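Local coordinates for protein Per a 4 allergen (Periplaneta americana, PDB 3EBW) that acts as a major cockroach allergen and, as a lipocalin-like beta barrel, probably binds small, largely apolar ligands, at residues A[98-101]-A[105-108]; A[110-115]-A[120-125]; A[133-138]-A[147-152]. All coordinates share one frame; numbering follows the deposited sequence.

Overall arrangement
All three contacts belong to the lipocalin-like barrel and its attached helix. Contacts 1 and 2 share strand 106-112, which pairs with 93-100 in contact 1 and with 119-125 in contact 2, so together they hold three neighbouring strands of one antiparallel sheet. Contact 1 is buried and mixes backbone bonds with a threonine hydroxyl and a tyrosine ring. Contact 2 is partly buried: one backbone pair gives way to leucines and a tryptophan. Contact 3, farther out, joins helix 132-142 to its following loop by apolar packing; it is still buried at Val138 and Leu149, but its loop also meets the second subunit. Tyr105, Ile107 and Ile123 all meet Val138 of the helix.

Contact 1 (A[98-101]-A[105-108]). Unlike the reference sequence in segment 98-101: Val98 (reference Ile).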
ATOM      1  N   VAL A  98      -3.415  14.090  14.062  1.00 61.98           N
ATOM      2  CA  VAL A  98      -3.011  15.068  13.056  1.00 62.11           C
ATOM      3  C   VAL A  98      -4.039  16.162  12.755  1.00 64.37           C
ATOM      4  O   VAL A  98      -3.668  17.306  12.468  1.00 64.27           O
ATOM      5  CB  VAL A  98      -2.651  14.354  11.761  1.00 51.11           C
ATOM      6  CG1 VAL A  98      -2.318  15.358  10.661  1.00 49.35           C
ATOM      7  CG2 VAL A  98      -1.494  13.418  12.026  1.00 48.62           C
ATOM      8  N   GLY A  99      -5.323  15.823  12.821  1.00 55.05           N
ATOM      9  CA  GLY A  99      -6.346  16.813  12.554  1.00 56.62           C
ATOM     10  C   GLY A  99      -7.773  16.299  12.602  1.00 59.34           C
ATOM     11  O   GLY A  99      -8.095  15.267  12.019  1.00 60.39           O
ATOM     12  N   THR A 100      -8.647  17.020  13.294  1.00 55.16           N
ATOM     13  CA  THR A 100     -10.037  16.606  13.367  1.00 56.34           C
ATOM     14  C   THR A 100     -11.021  17.717  13.771  1.00 57.47           C
ATOM     15  O   THR A 100     -10.641  18.716  14.375  1.00 58.28           O
ATOM     16  CB  THR A 100     -10.203  15.448  14.336  1.00 59.24           C
ATOM     17  OG1 THR A 100     -11.571  15.033  14.318  1.00 59.89           O
ATOM     18  CG2 THR A 100      -9.827  15.873  15.762  1.00 59.76           C
ATOM     19  N   ASP A 101     -12.288  17.538  13.427  1.00 64.55           N
ATOM     20  CA  ASP A 101     -13.304  18.505  13.788  1.00 66.02           C
ATOM     21  C   ASP A 101     -14.318  17.782  14.666  1.00 65.30           C
ATOM     22  O   ASP A 101     -15.425  18.262  14.894  1.00 65.72           O
ATOM     23  CB  ASP A 101     -13.983  19.070  12.541  1.00 78.80           C
ATOM     24  CG  ASP A 101     -14.925  18.082  11.881  1.00 81.27           C
ATOM     25  OD1 ASP A 101     -15.577  18.484  10.898  1.00 82.68           O
ATOM     26  OD2 ASP A 101     -15.025  16.920  12.328  1.00 81.44           O
ATOM     27  N   TYR A 105     -14.601  14.540   9.832  1.00 69.03           N
ATOM     28  CA  TYR A 105     -13.340  13.979   9.369  1.00 65.61           C
ATOM     29  C   TYR A 105     -12.424  13.814  10.582  1.00 62.28           C
ATOM     30  O   TYR A 105     -12.607  14.481  11.592  1.00 61.99           O
ATOM     31  CB  TYR A 105     -12.687  14.900   8.348  1.00 75.12           C
ATOM     32  CG  TYR A 105     -12.023  16.113   8.940  1.00 79.23           C
ATOM     33  CD1 TYR A 105     -12.772  17.192   9.398  1.00 80.81           C
ATOM     34  CD2 TYR A 105     -10.637  16.186   9.031  1.00 80.75           C
ATOM     35  CE1 TYR A 105     -12.159  18.319   9.930  1.00 83.79           C
ATOM     36  CE2 TYR A 105     -10.009  17.303   9.563  1.00 83.67           C
ATOM     37  CZ  TYR A 105     -10.775  18.371  10.013  1.00 85.06           C
ATOM     38  OH  TYR A 105     -10.148  19.478  10.550  1.00 87.91           O
ATOM     39  N   SER A 106     -11.436  12.935  10.483  1.00 49.11           N
ATOM     40  CA  SER A 106     -10.536  12.686  11.590  1.00 44.15           C
ATOM     41  C   SER A 106      -9.250  12.059  11.126  1.00 42.69           C
ATOM     42  O   SER A 106      -9.217  10.848  10.933  1.00 44.83           O
ATOM     43  CB  SER A 106     -11.190  11.722  12.576  1.00 41.79           C
ATOM     44  OG  SER A 106     -10.202  10.946  13.246  1.00 36.00           O
ATOM     45  N   ILE A 107      -8.180  12.827  10.960  1.00 43.97           N
ATOM     46  CA  ILE A 107      -6.951  12.183  10.524  1.00 41.90           C
ATOM     47  C   ILE A 107      -5.980  11.907  11.700  1.00 41.64           C
ATOM     48  O   ILE A 107      -5.428  12.809  12.305  1.00 43.31           O
ATOM     49  CB  ILE A 107      -6.291  12.949   9.255  1.00 35.57           C
ATOM     50  CG1 ILE A 107      -4.862  13.342   9.529  1.00 33.28           C
ATOM     51  CG2 ILE A 107      -7.136  14.153   8.795  1.00 32.84           C
ATOM     52  CD1 ILE A 107      -3.929  12.199   9.530  1.00 38.22           C
ATOM     53  N   VAL A 108      -5.834  10.619  12.024  1.00 41.43           N
ATOM     54  CA  VAL A 108      -4.986  10.092  13.092  1.00 38.39           C
ATOM     55  C   VAL A 108      -3.783   9.418  12.462  1.00 40.44           C
ATOM     56  O   VAL A 108      -3.850   9.048  11.302  1.00 42.06           O
ATOM     57  CB  VAL A 108      -5.743   9.025  13.922  1.00 33.46           C
ATOM     58  CG1 VAL A 108      -4.768   8.104  14.646  1.00 32.68           C
ATOM     59  CG2 VAL A 108      -6.604   9.684  14.940  1.00 32.53           C
TER
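Gly99 O is gripped by Ile107 N at 2.7 Å, while Ser106 CA adds a C-H...O contact to the same oxygen. The return bond, Gly99 N to Ile107 O, is 3.1 Å long and completes a hydrogen-bonded antiparallel pair. Val98 faces Ile107 as well, which makes this a classic beta bulge, and its CB and CG1 lie against Ile107 CG1, the two side chains crossing at a slant.

Thr100 and Ser106 form the next, non-hydrogen-bonded pair. Thr100 OG1 donates to a lone pair of Tyr105 O at 3.0 Å, in the carbonyl plane, and is also bonded to Tyr102 N within the turn. Asp101 OD2 takes a bond from Gln103 N and a weak one from Tyr105 N at 3.5 Å. Asp101 CB and its carboxylate lie by the CD1 and CE1 atoms of the Tyr105 ring, the carboxylate and ring planes 63° apart. In Tyr105, chi1 of 77° sets CG between backbone N and carbonyl carbon and turns the ring toward 98-101, where one face receives Thr100 CA, 4.2 Å from the ring centroid, as a CH-pi contact.

This is the closed end of hairpin 93-100/106-112. Tyr105 and Ile107 face helix 132-142, touching Val138 and Leu142, whereas Thr100 and Ser106 pack on Trp22 of strand 20-27.

Contact 2 (A[110-115]-A[120-125]); sequences GCLDND and LYWIAS
Gly110 and Leu120 form a hydrogen-bonded antiparallel pair between two neighbouring strands of the lipocalin barrel, 106-112 and 119-125. The backbone bonds come in both directions: Gly110 N to Leu120 O at 3.1 Å, and Leu120 N to Gly110 O at 2.9 Å. Beyond this pair the strands splay, their short axes at 121°. The chain of 110-115 bends away in a type II' turn from Leu112 to Asp115, closed by Asp115 N bonding to Leu112 O at 3.3 Å. Next to the pair, Cys111 points away from 120-125 and is tied to Cys4 by a disulfide, which pins this strand to the N-terminal chain.

Apolar contacts continue the pairing on the side of Leu112, Leu120 and Trp122. Leu112 and Leu120 cross at about a right angle. In Leu112, CG sits anti to the carbonyl carbon (chi1 -76°), and from there CD1 reaches to 3.4 Å from Leu120 CG, while Leu120 CD2 lies against Leu112 CG.

The aromatic contacts belong to Trp122. One face of the indole carries Leu120 CB from its own strand, offset toward the rim, while Leu112 CD1 reaches the edge near the ring plane. A bound polyether, probably from the crystallisation liquor, lies by this side chain and may mark the barrel's pocket, and NE1 makes a weak bond to Glu33 OE2. On the Gly110 side, Trp122 CZ3 lies 3.4 Å from Gly110 N.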
ATOM      1  N   GLY A 110       0.055   6.894  13.386  1.00 43.68           N
ATOM      2  CA  GLY A 110       0.961   6.254  14.313  1.00 45.08           C
ATOM      3  C   GLY A 110       1.947   5.417  13.538  1.00 46.59           C
ATOM      4  O   GLY A 110       2.195   5.660  12.365  1.00 46.12           O
ATOM      5  N   CYS A 111       2.510   4.425  14.210  1.00 37.53           N
ATOM      6  CA  CYS A 111       3.486   3.533  13.627  1.00 42.01           C
ATOM      7  C   CYS A 111       2.975   2.124  13.867  1.00 45.73           C
ATOM      8  O   CYS A 111       1.993   1.944  14.570  1.00 47.08           O
ATOM      9  CB  CYS A 111       4.815   3.754  14.316  1.00 36.23           C
ATOM     10  SG  CYS A 111       5.416   5.472  14.146  1.00 38.25           S
ATOM     11  N   LEU A 112       3.596   1.115  13.273  1.00 56.90           N
ATOM     12  CA  LEU A 112       3.099  -0.230  13.496  1.00 62.43           C
ATOM     13  C   LEU A 112       4.218  -1.162  13.893  1.00 65.56           C
ATOM     14  O   LEU A 112       5.251  -1.215  13.234  1.00 65.90           O
ATOM     15  CB  LEU A 112       2.345  -0.733  12.255  1.00 71.48           C
ATOM     16  CG  LEU A 112       0.934  -0.127  12.076  1.00 73.93           C
ATOM     17  CD1 LEU A 112       0.378  -0.526  10.732  1.00 73.66           C
ATOM     18  CD2 LEU A 112      -0.020  -0.583  13.198  1.00 73.14           C
ATOM     19  N   ASP A 113       4.004  -1.866  15.003  1.00 65.29           N
ATOM     20  CA  ASP A 113       4.974  -2.812  15.564  1.00 71.04           C
ATOM     21  C   ASP A 113       6.207  -2.085  16.113  1.00 74.40           C
ATOM     22  O   ASP A 113       6.076  -1.154  16.907  1.00 75.17           O
ATOM     23  CB  ASP A 113       5.355  -3.853  14.506  1.00 93.82           C
ATOM     24  CG  ASP A 113       4.129  -4.454  13.824  1.00 94.18           C
ATOM     25  OD1 ASP A 113       3.125  -4.711  14.524  1.00 94.49           O
ATOM     26  OD2 ASP A 113       4.159  -4.674  12.597  1.00 94.76           O
ATOM     27  N   ASN A 114       7.402  -2.500  15.718  1.00134.56           N
ATOM     28  CA  ASN A 114       8.597  -1.819  16.204  1.00137.56           C
ATOM     29  C   ASN A 114       9.132  -0.920  15.101  1.00139.53           C
ATOM     30  O   ASN A 114      10.148  -0.246  15.268  1.00141.32           O
ATOM     31  CB  ASN A 114       9.663  -2.837  16.611  1.00140.45           C
ATOM     32  CG  ASN A 114       9.235  -3.682  17.791  1.00139.73           C
ATOM     33  OD1 ASN A 114       8.155  -4.274  17.784  1.00140.36           O
ATOM     34  ND2 ASN A 114      10.081  -3.746  18.812  1.00139.39           N
ATOM     35  N   ASP A 115       8.419  -0.909  13.979  1.00 81.87           N
ATOM     36  CA  ASP A 115       8.802  -0.126  12.813  1.00 81.33           C
ATOM     37  C   ASP A 115       8.386   1.339  12.934  1.00 79.90           C
ATOM     38  O   ASP A 115       7.397   1.783  12.353  1.00 80.06           O
ATOM     39  CB  ASP A 115       8.202  -0.775  11.552  1.00 93.43           C
ATOM     40  CG  ASP A 115       8.864  -0.297  10.267  1.00 94.07           C
ATOM     41  OD1 ASP A 115      10.081  -0.002  10.292  1.00 97.13           O
ATOM     42  OD2 ASP A 115       8.171  -0.233   9.225  1.00 96.13           O
ATOM     43  N   LEU A 120       1.966   5.575   9.486  1.00 48.59           N
ATOM     44  CA  LEU A 120       0.693   5.164   8.909  1.00 44.27           C
ATOM     45  C   LEU A 120      -0.358   6.231   9.168  1.00 42.05           C
ATOM     46  O   LEU A 120      -0.523   6.670  10.305  1.00 40.58           O
ATOM     47  CB  LEU A 120       0.217   3.835   9.531  1.00 45.91           C
ATOM     48  CG  LEU A 120       0.970   2.497   9.413  1.00 46.32           C
ATOM     49  CD1 LEU A 120       1.127   2.097   7.971  1.00 47.73           C
ATOM     50  CD2 LEU A 120       2.322   2.610  10.025  1.00 47.04           C
ATOM     51  N   TYR A 121      -1.067   6.664   8.132  1.00 39.24           N
ATOM     52  CA  TYR A 121      -2.137   7.652   8.346  1.00 39.11           C
ATOM     53  C   TYR A 121      -3.487   6.982   8.158  1.00 38.68           C
ATOM     54  O   TYR A 121      -3.634   6.135   7.298  1.00 35.30           O
ATOM     55  CB  TYR A 121      -2.021   8.847   7.387  1.00 37.98           C
ATOM     56  CG  TYR A 121      -0.815   9.711   7.655  1.00 41.94           C
ATOM     57  CD1 TYR A 121      -0.961  11.011   8.136  1.00 41.03           C
ATOM     58  CD2 TYR A 121       0.468   9.218   7.457  1.00 39.75           C
ATOM     59  CE1 TYR A 121       0.128  11.793   8.407  1.00 41.66           C
ATOM     60  CE2 TYR A 121       1.565   9.986   7.727  1.00 40.84           C
ATOM     61  CZ  TYR A 121       1.396  11.285   8.201  1.00 43.34           C
ATOM     62  OH  TYR A 121       2.495  12.082   8.423  1.00 43.21           O
ATOM     63  N   TRP A 122      -4.459   7.358   8.987  1.00 42.54           N
ATOM     64  CA  TRP A 122      -5.805   6.804   8.923  1.00 42.14           C
ATOM     65  C   TRP A 122      -6.779   7.979   8.843  1.00 43.65           C
ATOM     66  O   TRP A 122      -6.819   8.831   9.721  1.00 46.40           O
ATOM     67  CB  TRP A 122      -6.067   5.937  10.157  1.00 26.52           C
ATOM     68  CG  TRP A 122      -5.241   4.661  10.211  1.00 26.96           C
ATOM     69  CD1 TRP A 122      -5.436   3.533   9.467  1.00 26.71           C
ATOM     70  CD2 TRP A 122      -4.099   4.381  11.054  1.00 26.87           C
ATOM     71  NE1 TRP A 122      -4.493   2.563   9.789  1.00 26.74           N
ATOM     72  CE2 TRP A 122      -3.664   3.062  10.757  1.00 26.51           C
ATOM     73  CE3 TRP A 122      -3.407   5.110  12.018  1.00 25.95           C
ATOM     74  CZ2 TRP A 122      -2.579   2.465  11.390  1.00 25.95           C
ATOM     75  CZ3 TRP A 122      -2.311   4.502  12.649  1.00 27.23           C
ATOM     76  CH2 TRP A 122      -1.914   3.193  12.325  1.00 27.52           C
ATOM     77  N   ILE A 123      -7.538   8.051   7.760  1.00 37.92           N
ATOM     78  CA  ILE A 123      -8.490   9.145   7.585  1.00 38.75           C
ATOM     79  C   ILE A 123      -9.821   8.553   8.000  1.00 40.82           C
ATOM     80  O   ILE A 123     -10.191   7.485   7.527  1.00 39.30           O
ATOM     81  CB  ILE A 123      -8.504   9.641   6.090  1.00 35.63           C
ATOM     82  CG1 ILE A 123      -7.211  10.410   5.766  1.00 33.61           C
ATOM     83  CG2 ILE A 123      -9.650  10.590   5.858  1.00 35.60           C
ATOM     84  CD1 ILE A 123      -5.945   9.610   5.928  1.00 34.05           C
ATOM     85  N   ALA A 124     -10.532   9.229   8.900  1.00 49.12           N
ATOM     86  CA  ALA A 124     -11.802   8.699   9.419  1.00 52.15           C
ATOM     87  C   ALA A 124     -13.016   9.637   9.403  1.00 54.64           C
ATOM     88  O   ALA A 124     -12.891  10.839   9.249  1.00 53.53           O
ATOM     89  CB  ALA A 124     -11.571   8.169  10.841  1.00 24.83           C
ATOM     90  N   SER A 125     -14.202   9.072   9.574  1.00 49.80           N
ATOM     91  CA  SER A 125     -15.403   9.886   9.563  1.00 54.21           C
ATOM     92  C   SER A 125     -16.576   9.241  10.285  1.00 57.50           C
ATOM     93  O   SER A 125     -16.573   8.029  10.549  1.00 57.91           O
ATOM     94  CB  SER A 125     -15.805  10.192   8.123  1.00 77.55           C
ATOM     95  OG  SER A 125     -17.028  10.901   8.086  1.00 80.14           O
TER

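Contact 3 (A[133-138]-A[147-152])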
ATOM      1  N   ALA A 133     -16.749  18.587  -0.148  1.00 99.43           N
ATOM      2  CA  ALA A 133     -16.394  19.634   0.802  1.00 98.47           C
ATOM      3  C   ALA A 133     -15.295  19.149   1.747  1.00 97.77           C
ATOM      4  O   ALA A 133     -14.176  19.674   1.751  1.00 97.39           O
ATOM      5  CB  ALA A 133     -17.622  20.036   1.602  1.00 72.70           C
ATOM      6  N   THR A 134     -15.636  18.146   2.553  1.00 95.52           N
ATOM      7  CA  THR A 134     -14.711  17.557   3.517  1.00 92.91           C
ATOM      8  C   THR A 134     -13.381  17.197   2.843  1.00 90.52           C
ATOM      9  O   THR A 134     -12.343  17.767   3.179  1.00 89.08           O
ATOM     10  CB  THR A 134     -15.336  16.287   4.179  1.00 70.01           C
ATOM     11  OG1 THR A 134     -16.615  16.614   4.740  1.00 68.42           O
ATOM     12  CG2 THR A 134     -14.443  15.763   5.288  1.00 70.42           C
ATOM     13  N   LYS A 135     -13.423  16.265   1.890  1.00 72.52           N
ATOM     14  CA  LYS A 135     -12.226  15.832   1.158  1.00 71.48           C
ATOM     15  C   LYS A 135     -11.244  16.984   0.959  1.00 70.17           C
ATOM     16  O   LYS A 135     -10.031  16.837   1.146  1.00 68.48           O
ATOM     17  CB  LYS A 135     -12.602  15.266  -0.216  1.00 86.26           C
ATOM     18  CG  LYS A 135     -12.921  13.785  -0.251  1.00 85.70           C
ATOM     19  CD  LYS A 135     -12.639  13.245  -1.646  1.00 85.97           C
ATOM     20  CE  LYS A 135     -12.604  11.723  -1.682  1.00 86.53           C
ATOM     21  NZ  LYS A 135     -11.782  11.204  -2.821  1.00 86.26           N
ATOM     22  N   ALA A 136     -11.788  18.130   0.568  1.00 78.72           N
ATOM     23  CA  ALA A 136     -10.992  19.326   0.344  1.00 77.52           C
ATOM     24  C   ALA A 136     -10.150  19.611   1.580  1.00 75.77           C
ATOM     25  O   ALA A 136      -8.918  19.726   1.511  1.00 75.62           O
ATOM     26  CB  ALA A 136     -11.910  20.503   0.061  1.00 94.54           C
ATOM     27  N   LYS A 137     -10.842  19.717   2.712  1.00 59.11           N
ATOM     28  CA  LYS A 137     -10.216  20.002   3.995  1.00 57.43           C
ATOM     29  C   LYS A 137      -9.197  18.938   4.401  1.00 56.39           C
ATOM     30  O   LYS A 137      -8.081  19.268   4.827  1.00 55.70           O
ATOM     31  CB  LYS A 137     -11.296  20.128   5.073  1.00 89.74           C
ATOM     32  CG  LYS A 137     -10.774  20.536   6.428  1.00 91.36           C
ATOM     33  CD  LYS A 137     -10.011  21.841   6.341  1.00 93.06           C
ATOM     34  CE  LYS A 137      -9.578  22.279   7.714  1.00 93.69           C
ATOM     35  NZ  LYS A 137     -10.757  22.197   8.615  1.00 95.34           N
ATOM     36  N   VAL A 138      -9.583  17.667   4.261  1.00 74.38           N
ATOM     37  CA  VAL A 138      -8.711  16.561   4.636  1.00 72.64           C
ATOM     38  C   VAL A 138      -7.382  16.650   3.911  1.00 71.55           C
ATOM     39  O   VAL A 138      -6.348  16.280   4.470  1.00 70.43           O
ATOM     40  CB  VAL A 138      -9.364  15.184   4.345  1.00 49.61           C
ATOM     41  CG1 VAL A 138      -8.460  14.056   4.817  1.00 49.15           C
ATOM     42  CG2 VAL A 138     -10.671  15.082   5.064  1.00 50.19           C
ATOM     43  N   LEU A 147       0.975  14.403   1.562  1.00 62.09           N
ATOM     44  CA  LEU A 147       0.059  13.278   1.447  1.00 61.94           C
ATOM     45  C   LEU A 147      -1.191  13.898   0.894  1.00 61.54           C
ATOM     46  O   LEU A 147      -1.403  15.104   1.029  1.00 61.73           O
ATOM     47  CB  LEU A 147      -0.298  12.652   2.804  1.00 59.24           C
ATOM     48  CG  LEU A 147       0.556  11.657   3.595  1.00 58.43           C
ATOM     49  CD1 LEU A 147       0.608  10.308   2.917  1.00 58.24           C
ATOM     50  CD2 LEU A 147       1.919  12.242   3.784  1.00 57.76           C
ATOM     51  N   SER A 148      -2.025  13.062   0.290  1.00 40.79           N
ATOM     52  CA  SER A 148      -3.273  13.510  -0.286  1.00 41.07           C
ATOM     53  C   SER A 148      -4.237  12.348  -0.227  1.00 41.45           C
ATOM     54  O   SER A 148      -3.840  11.185  -0.214  1.00 40.12           O
ATOM     55  CB  SER A 148      -3.073  13.919  -1.730  1.00 60.96           C
ATOM     56  OG  SER A 148      -4.329  14.002  -2.363  1.00 62.74           O
ATOM     57  N   LEU A 149      -5.517  12.652  -0.230  1.00 58.70           N
ATOM     58  CA  LEU A 149      -6.493  11.602  -0.128  1.00 61.04           C
ATOM     59  C   LEU A 149      -6.361  10.506  -1.184  1.00 62.02           C
ATOM     60  O   LEU A 149      -6.769   9.371  -0.946  1.00 64.52           O
ATOM     61  CB  LEU A 149      -7.876  12.227  -0.149  1.00 50.16           C
ATOM     62  CG  LEU A 149      -8.881  11.512   0.731  1.00 51.85           C
ATOM     63  CD1 LEU A 149      -8.201  11.108   2.035  1.00 53.20           C
ATOM     64  CD2 LEU A 149     -10.084  12.414   0.967  1.00 51.40           C
ATOM     65  N   ASP A 150      -5.770  10.823  -2.332  1.00 86.43           N
ATOM     66  CA  ASP A 150      -5.620   9.840  -3.415  1.00 86.55           C
ATOM     67  C   ASP A 150      -4.207   9.275  -3.478  1.00 86.27           C
ATOM     68  O   ASP A 150      -3.750   8.778  -4.511  1.00 85.19           O
ATOM     69  CB  ASP A 150      -5.990  10.485  -4.756  1.00104.07           C
ATOM     70  CG  ASP A 150      -5.097  11.660  -5.100  1.00105.91           C
ATOM     71  OD1 ASP A 150      -5.463  12.456  -5.994  1.00108.15           O
ATOM     72  OD2 ASP A 150      -4.020  11.787  -4.479  1.00107.36           O
ATOM     73  N   ASP A 151      -3.530   9.350  -2.344  1.00 80.14           N
ATOM     74  CA  ASP A 151      -2.162   8.874  -2.217  1.00 78.92           C
ATOM     75  C   ASP A 151      -2.219   7.645  -1.315  1.00 77.40           C
ATOM     76  O   ASP A 151      -1.207   7.000  -1.041  1.00 77.31           O
ATOM     77  CB  ASP A 151      -1.312   9.980  -1.577  1.00 71.82           C
ATOM     78  CG  ASP A 151       0.105  10.007  -2.095  1.00 72.03           C
ATOM     79  OD1 ASP A 151       0.834  10.955  -1.737  1.00 73.69           O
ATOM     80  OD2 ASP A 151       0.486   9.092  -2.852  1.00 69.90           O
HETATM   81  N   MSE A 152      -3.426   7.333  -0.856  1.00 65.65           N
HETATM   82  CA  MSE A 152      -3.635   6.188   0.010  1.00 64.64           C
HETATM   83  C   MSE A 152      -4.875   5.361  -0.319  1.00 62.87           C
HETATM   84  O   MSE A 152      -5.778   5.810  -1.020  1.00 62.26           O
HETATM   85  CB  MSE A 152      -3.664   6.649   1.456  1.00 73.80           C
HETATM   86  CG  MSE A 152      -4.500   7.856   1.679  1.00 76.61           C
HETATM   87 SE   MSE A 152      -3.889   8.762   3.245  1.00 80.95          SE
HETATM   88  CE  MSE A 152      -5.057  10.300   3.089  1.00 79.43           C
TER
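Leu149 reaches from the loop after helix 132-142 back to the helix and divides its two methyls between Lys135 and Val138, residues three apart and so on neighbouring turns of the same helix flank. With chi1 at -145°, CG is swung roughly away from the backbone N, and the fork beyond it opens toward both helix residues. Its CD2 lies across the aliphatic part of Lys135, 3.4 Å from Lys135 CG and 3.7 Å from Lys135 CE. The lysine is drawn out past CG (chi3 166°), and that extension lets several of its methylenes pass the methyl in turn; the two side chains cross at about a right angle.

Leu149 CD1 takes the other direction and meets Val138 CG1 at 4.1 Å. This valine branch is the one anti to the backbone N (chi1 -177°), and it also packs on Ile123 of strand 119-125, as does Leu149. Phe26 of strand 20-27 touches both Lys135 and Leu149, so the loop residue is wedged between the helix and the outer wall of the barrel.

The loop also has polar bonds of its own. Ser148 OG donates to Asp150 OD2 at 3.1 Å, coming from well above the carboxylate plane, and Asp151 N bonds to Ser148 O at 2.8 Å. Asp150 and Asp151 then make weak bonds to Tyr85 and Thr72 of the second subunit.

Between these two segments, the contact is made by methyl and methylene groups, so it depends on shape rather than on directed bonds.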